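Local coordinates for protein citrinin polyketide synthase (PDB 5MPT) that makes the keto-aldehyde precursor of the mycotoxin citrinin from malonyl-CoA units, the chain here being its S-adenosylmethionine-dependent C-methyltransferase domain, at residues P66-R78 against I102-V116. Residues are numbered along the deposited sequence; the frame is centred on the assembly and turned at random.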
loop_
_atom_site.group_PDB
_atom_site.type_symbol
_atom_site.label_atom_id
_atom_site.label_comp_id
_atom_site.label_asym_id
_atom_site.label_seq_id
_atom_site.Cartn_x
_atom_site.Cartn_y
_atom_site.Cartn_z
ATOM N N PRO A 66 -1.321 -12.276 -31.471
ATOM C CA PRO A 66 -2.108 -11.367 -32.315
ATOM C C PRO A 66 -3.491 -11.082 -31.752
ATOM O O PRO A 66 -4.501 -11.163 -32.451
ATOM C CB PRO A 66 -2.190 -12.132 -33.638
ATOM C CG PRO A 66 -2.220 -13.545 -33.195
ATOM C CD PRO A 66 -1.271 -13.630 -32.055
ATOM N N ILE A 67 -3.538 -10.748 -30.466
ATOM C CA ILE A 67 -4.814 -10.641 -29.777
ATOM C C ILE A 67 -5.664 -9.535 -30.389
ATOM O O ILE A 67 -6.893 -9.646 -30.440
ATOM C CB ILE A 67 -4.555 -10.452 -28.263
ATOM C CG1 ILE A 67 -5.869 -10.275 -27.501
ATOM C CG2 ILE A 67 -3.595 -9.293 -28.017
ATOM C CD1 ILE A 67 -5.738 -10.504 -25.971
ATOM N N ARG A 68 -5.035 -8.476 -30.897
ATOM C CA ARG A 68 -5.808 -7.364 -31.425
ATOM C C ARG A 68 -6.574 -7.765 -32.678
ATOM O O ARG A 68 -7.668 -7.258 -32.922
ATOM C CB ARG A 68 -4.893 -6.176 -31.714
ATOM C CG ARG A 68 -5.658 -4.877 -31.882
ATOM C CD ARG A 68 -4.784 -3.759 -32.400
ATOM N NE ARG A 68 -3.416 -3.850 -31.905
ATOM C CZ ARG A 68 -3.011 -3.403 -30.725
ATOM N NH1 ARG A 68 -3.876 -2.831 -29.888
ATOM N NH2 ARG A 68 -1.736 -3.534 -30.384
ATOM N N SER A 69 -6.030 -8.683 -33.474
ATOM C CA SER A 69 -6.639 -9.062 -34.740
ATOM C C SER A 69 -7.272 -10.444 -34.717
ATOM O O SER A 69 -7.876 -10.853 -35.717
ATOM C CB SER A 69 -5.591 -8.989 -35.845
ATOM O OG SER A 69 -4.443 -9.748 -35.505
ATOM N N ALA A 70 -7.166 -11.165 -33.607
ATOM C CA ALA A 70 -7.645 -12.538 -33.543
ATOM C C ALA A 70 -9.159 -12.588 -33.661
ATOM O O ALA A 70 -9.877 -11.743 -33.112
ATOM C CB ALA A 70 -7.217 -13.186 -32.226
ATOM N N ALA A 71 -9.646 -13.602 -34.367
ATOM C CA ALA A 71 -11.077 -13.772 -34.535
ATOM C C ALA A 71 -11.684 -14.399 -33.285
ATOM O O ALA A 71 -10.987 -14.916 -32.410
ATOM C CB ALA A 71 -11.371 -14.634 -35.758
ATOM N N ALA A 72 -13.008 -14.352 -33.211
ATOM C CA ALA A 72 -13.699 -14.985 -32.103
ATOM C C ALA A 72 -13.384 -16.475 -32.081
ATOM O O ALA A 72 -13.389 -17.139 -33.123
ATOM C CB ALA A 72 -15.205 -14.749 -32.213
ATOM N N TYR A 73 -13.073 -16.980 -30.889
ATOM C CA TYR A 73 -12.789 -18.378 -30.557
ATOM C C TYR A 73 -11.388 -18.801 -30.988
ATOM O O TYR A 73 -11.003 -19.958 -30.743
ATOM C CB TYR A 73 -13.830 -19.345 -31.144
ATOM C CG TYR A 73 -15.200 -19.153 -30.527
ATOM C CD1 TYR A 73 -15.484 -19.638 -29.254
ATOM C CD2 TYR A 73 -16.201 -18.474 -31.203
ATOM C CE1 TYR A 73 -16.728 -19.458 -28.681
ATOM C CE2 TYR A 73 -17.449 -18.290 -30.637
ATOM C CZ TYR A 73 -17.705 -18.783 -29.376
ATOM O OH TYR A 73 -18.942 -18.604 -28.803
ATOM N N GLN A 74 -10.599 -17.911 -31.584
ATOM C CA GLN A 74 -9.224 -18.244 -31.929
ATOM C C GLN A 74 -8.421 -18.650 -30.698
ATOM O O GLN A 74 -8.403 -17.946 -29.682
ATOM C CB GLN A 74 -8.562 -17.053 -32.613
ATOM C CG GLN A 74 -7.188 -17.362 -33.157
ATOM C CD GLN A 74 -6.684 -16.285 -34.101
ATOM O OE1 GLN A 74 -7.429 -15.768 -34.932
ATOM N NE2 GLN A 74 -5.414 -15.935 -33.968
ATOM N N ARG A 75 -7.741 -19.787 -30.796
ATOM C CA ARG A 75 -6.841 -20.215 -29.732
ATOM C C ARG A 75 -5.597 -19.335 -29.734
ATOM O O ARG A 75 -4.988 -19.098 -30.781
ATOM C CB ARG A 75 -6.454 -21.689 -29.896
ATOM C CG ARG A 75 -5.882 -22.308 -28.633
ATOM C CD ARG A 75 -5.674 -23.807 -28.761
ATOM N NE ARG A 75 -5.328 -24.406 -27.470
ATOM C CZ ARG A 75 -4.112 -24.818 -27.112
ATOM N NH1 ARG A 75 -3.081 -24.723 -27.946
ATOM N NH2 ARG A 75 -3.925 -25.340 -25.904
ATOM N N LEU A 76 -5.235 -18.834 -28.559
ATOM C CA LEU A 76 -4.075 -17.976 -28.384
ATOM C C LEU A 76 -3.020 -18.726 -27.590
ATOM O O LEU A 76 -3.327 -19.354 -26.568
ATOM C CB LEU A 76 -4.445 -16.676 -27.644
ATOM C CG LEU A 76 -5.545 -15.806 -28.254
ATOM C CD1 LEU A 76 -5.868 -14.614 -27.358
ATOM C CD2 LEU A 76 -5.119 -15.332 -29.597
ATOM N N GLU A 77 -1.776 -18.659 -28.059
ATOM C CA GLU A 77 -0.680 -19.249 -27.313
ATOM C C GLU A 77 -0.263 -18.336 -26.169
ATOM O O GLU A 77 -0.409 -17.111 -26.233
ATOM C CB GLU A 77 0.507 -19.522 -28.238
ATOM C CG GLU A 77 0.177 -20.503 -29.362
ATOM C CD GLU A 77 -0.280 -21.852 -28.829
ATOM O OE1 GLU A 77 0.460 -22.437 -28.010
ATOM O OE2 GLU A 77 -1.379 -22.318 -29.205
ATOM N N ARG A 78 0.216 -18.947 -25.094
ATOM C CA ARG A 78 0.726 -18.173 -23.978
ATOM C C ARG A 78 1.920 -17.350 -24.436
ATOM O O ARG A 78 2.752 -17.821 -25.213
ATOM C CB ARG A 78 1.124 -19.107 -22.828
ATOM C CG ARG A 78 1.031 -18.509 -21.463
ATOM C CD ARG A 78 1.010 -19.580 -20.377
ATOM N NE ARG A 78 0.844 -18.982 -19.049
ATOM C CZ ARG A 78 -0.323 -18.645 -18.504
ATOM N NH1 ARG A 78 -0.353 -18.097 -17.294
ATOM N NH2 ARG A 78 -1.461 -18.854 -19.158
ATOM N N ILE A 102 -10.480 -12.262 -23.556
ATOM C CA ILE A 102 -10.196 -13.682 -23.685
ATOM C C ILE A 102 -11.158 -14.458 -22.800
ATOM O O ILE A 102 -11.743 -13.924 -21.853
ATOM C CB ILE A 102 -8.737 -14.046 -23.320
ATOM C CG1 ILE A 102 -8.438 -13.707 -21.840
ATOM C CG2 ILE A 102 -7.771 -13.356 -24.278
ATOM C CD1 ILE A 102 -7.062 -14.154 -21.372
ATOM N N ASP A 103 -11.329 -15.727 -23.153
ATOM C CA ASP A 103 -11.894 -16.744 -22.286
ATOM C C ASP A 103 -10.787 -17.731 -21.957
ATOM O O ASP A 103 -10.000 -18.120 -22.832
ATOM C CB ASP A 103 -13.070 -17.475 -22.946
ATOM C CG ASP A 103 -14.251 -16.551 -23.241
ATOM O OD1 ASP A 103 -14.769 -15.884 -22.300
ATOM O OD2 ASP A 103 -14.659 -16.497 -24.425
ATOM N N ILE A 104 -10.715 -18.109 -20.692
ATOM C CA ILE A 104 -9.739 -19.077 -20.217
ATOM C C ILE A 104 -10.479 -20.364 -19.896
ATOM O O ILE A 104 -11.589 -20.334 -19.349
ATOM C CB ILE A 104 -8.974 -18.542 -18.989
ATOM C CG1 ILE A 104 -8.205 -17.274 -19.369
ATOM C CG2 ILE A 104 -8.015 -19.587 -18.458
ATOM C CD1 ILE A 104 -7.614 -16.531 -18.203
ATOM N N ASN A 105 -9.871 -21.493 -20.251
ATOM C CA ASN A 105 -10.394 -22.811 -19.887
ATOM C C ASN A 105 -9.193 -23.664 -19.492
ATOM O O ASN A 105 -8.631 -24.388 -20.319
ATOM C CB ASN A 105 -11.185 -23.436 -21.021
ATOM C CG ASN A 105 -11.695 -24.811 -20.668
ATOM O OD1 ASN A 105 -11.773 -25.174 -19.493
ATOM N ND2 ASN A 105 -12.042 -25.590 -21.684
ATOM N N GLY A 106 -8.804 -23.568 -18.231
ATOM C CA GLY A 106 -7.586 -24.222 -17.793
ATOM C C GLY A 106 -6.395 -23.647 -18.531
ATOM O O GLY A 106 -6.058 -22.465 -18.395
ATOM N N SER A 107 -5.741 -24.482 -19.335
ATOM C CA SER A 107 -4.584 -24.034 -20.091
ATOM C C SER A 107 -4.965 -23.338 -21.387
ATOM O O SER A 107 -4.137 -22.613 -21.949
ATOM C CB SER A 107 -3.680 -25.220 -20.418
ATOM O OG SER A 107 -4.367 -26.150 -21.237
ATOM N N GLU A 108 -6.187 -23.545 -21.873
ATOM C CA GLU A 108 -6.578 -23.035 -23.178
ATOM C C GLU A 108 -7.055 -21.591 -23.075
ATOM O O GLU A 108 -7.948 -21.274 -22.285
ATOM C CB GLU A 108 -7.672 -23.908 -23.786
ATOM C CG GLU A 108 -8.014 -23.501 -25.202
ATOM C CD GLU A 108 -8.971 -24.459 -25.879
ATOM O OE1 GLU A 108 -9.909 -24.942 -25.209
ATOM O OE2 GLU A 108 -8.779 -24.729 -27.084
ATOM N N ILE A 109 -6.450 -20.722 -23.878
ATOM C CA ILE A 109 -6.829 -19.320 -23.984
ATOM C C ILE A 109 -7.471 -19.114 -25.347
ATOM O O ILE A 109 -6.888 -19.476 -26.370
ATOM C CB ILE A 109 -5.610 -18.399 -23.814
ATOM C CG1 ILE A 109 -4.872 -18.715 -22.508
ATOM C CG2 ILE A 109 -6.046 -16.940 -23.870
ATOM C CD1 ILE A 109 -3.423 -18.329 -22.545
ATOM N N THR A 110 -8.664 -18.542 -25.367
ATOM C CA THR A 110 -9.356 -18.288 -26.619
ATOM C C THR A 110 -9.834 -16.844 -26.657
ATOM O O THR A 110 -10.182 -16.264 -25.624
ATOM C CB THR A 110 -10.533 -19.246 -26.805
ATOM O OG1 THR A 110 -11.417 -19.142 -25.685
ATOM C CG2 THR A 110 -10.026 -20.679 -26.932
ATOM N N ARG A 111 -9.823 -16.267 -27.852
ATOM C CA ARG A 111 -10.261 -14.895 -28.046
ATOM C C ARG A 111 -11.784 -14.831 -28.031
ATOM O O ARG A 111 -12.456 -15.766 -28.476
ATOM C CB ARG A 111 -9.706 -14.365 -29.370
ATOM C CG ARG A 111 -9.960 -12.885 -29.623
ATOM C CD ARG A 111 -8.971 -11.980 -28.880
ATOM N NE ARG A 111 -9.124 -10.628 -29.391
ATOM C CZ ARG A 111 -10.110 -9.819 -29.041
ATOM N NH1 ARG A 111 -11.001 -10.208 -28.127
ATOM N NH2 ARG A 111 -10.203 -8.616 -29.599
ATOM N N THR A 112 -12.327 -13.737 -27.486
ATOM C CA THR A 112 -13.763 -13.497 -27.515
ATOM C C THR A 112 -14.119 -12.681 -28.752
ATOM O O THR A 112 -13.268 -12.359 -29.579
ATOM C CB THR A 112 -14.230 -12.733 -26.284
ATOM O OG1 THR A 112 -13.709 -11.402 -26.356
ATOM C CG2 THR A 112 -13.782 -13.398 -24.997
ATOM N N SER A 113 -15.387 -12.288 -28.852
ATOM C CA SER A 113 -15.858 -11.381 -29.888
ATOM C C SER A 113 -15.670 -9.917 -29.521
ATOM O O SER A 113 -15.993 -9.046 -30.332
ATOM C CB SER A 113 -17.335 -11.635 -30.160
ATOM O OG SER A 113 -18.061 -11.469 -28.959
ATOM N N VAL A 114 -15.172 -9.616 -28.328
ATOM C CA VAL A 114 -15.092 -8.230 -27.876
ATOM C C VAL A 114 -13.896 -7.532 -28.514
ATOM O O VAL A 114 -12.751 -7.955 -28.304
ATOM C CB VAL A 114 -14.995 -8.142 -26.348
ATOM C CG1 VAL A 114 -14.920 -6.685 -25.903
ATOM C CG2 VAL A 114 -16.174 -8.855 -25.703
ATOM N N PRO A 115 -14.096 -6.434 -29.237
ATOM C CA PRO A 115 -12.955 -5.744 -29.837
ATOM C C PRO A 115 -12.100 -5.025 -28.800
ATOM O O PRO A 115 -12.587 -4.471 -27.803
ATOM C CB PRO A 115 -13.609 -4.772 -30.828
ATOM C CG PRO A 115 -14.921 -4.508 -30.269
ATOM C CD PRO A 115 -15.365 -5.755 -29.545
ATOM N N VAL A 116 -10.788 -5.120 -29.021
ATOM C CA VAL A 116 -9.825 -4.295 -28.312
ATOM C C VAL A 116 -10.151 -2.830 -28.553
ATOM O O VAL A 116 -10.587 -2.438 -29.642
ATOM C CB VAL A 116 -8.407 -4.646 -28.795
ATOM C CG1 VAL A 116 -7.373 -3.697 -28.215
ATOM C CG2 VAL A 116 -8.093 -6.066 -28.425
HETATM O O HOH W 1 -10.017 -6.106 -31.726
HETATM O O HOH W 2 -9.614 -9.075 -32.464
#
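Arg111 starts out with CG anti to its backbone nitrogen (chi1 -173°) and then bends at chi2 (80°), which carries its guanidinium to the 67-70 loop and lets NE bond to the carbonyl O of Ile67 at 2.7 Å. That oxygen lies at the group's edge, about 20° out of its plane. The other nitrogens turn back: NH1 and NH2 both hold Val114 O, almost in the guanidinium plane, and NH1 also bonds to Leu101 O, just before Ile102. With three nitrogens engaged, the buried group can hardly rotate. The stem is packed too, CG lying 3.8 Å from Ala70 CB, while CG1 of Ile67 rests by CD and NE. One water donates to Arg68 O and accepts from Val116 N, linking the start of 66-78 to the end of 102-116.

Backbone bonds continue the join. Tyr73 N, in the type II turn from Ala71 to Gln74, donates to Arg111 O at 2.8 Å, and Arg111 N returns a bond to Gln74 O at 2.9 Å. Further on, Leu76 N meets Ile109 O at 2.8 Å. Leu76 has CG beside its backbone nitrogen, and its CD1 reaches CG2 of Ile102 at 3.8 Å, a methyl that Ile67 CD1 also touches. Arg75 leaves the sheet on the face of Thr110, and its extended chain brings NE to Glu108 OE2 (3.5 Å), a long salt bridge, though Glu108 is poorly ordered; NH1 of Arg75 pairs with Glu77.

The short, weakly bonded strand 75-76 edges the hairpin 102-105/108-111, next to 108-111, in a three-stranded antiparallel sheet; strand, helix 86-98, then hairpin is an order consistent with a winged helix-turn-helix. Tyr93 of helix 86-98 packs on Ile102 and Ile109, while Val57 of helix 40-62 touches Ile67 and Val116, and Phe60 also meets Ile67.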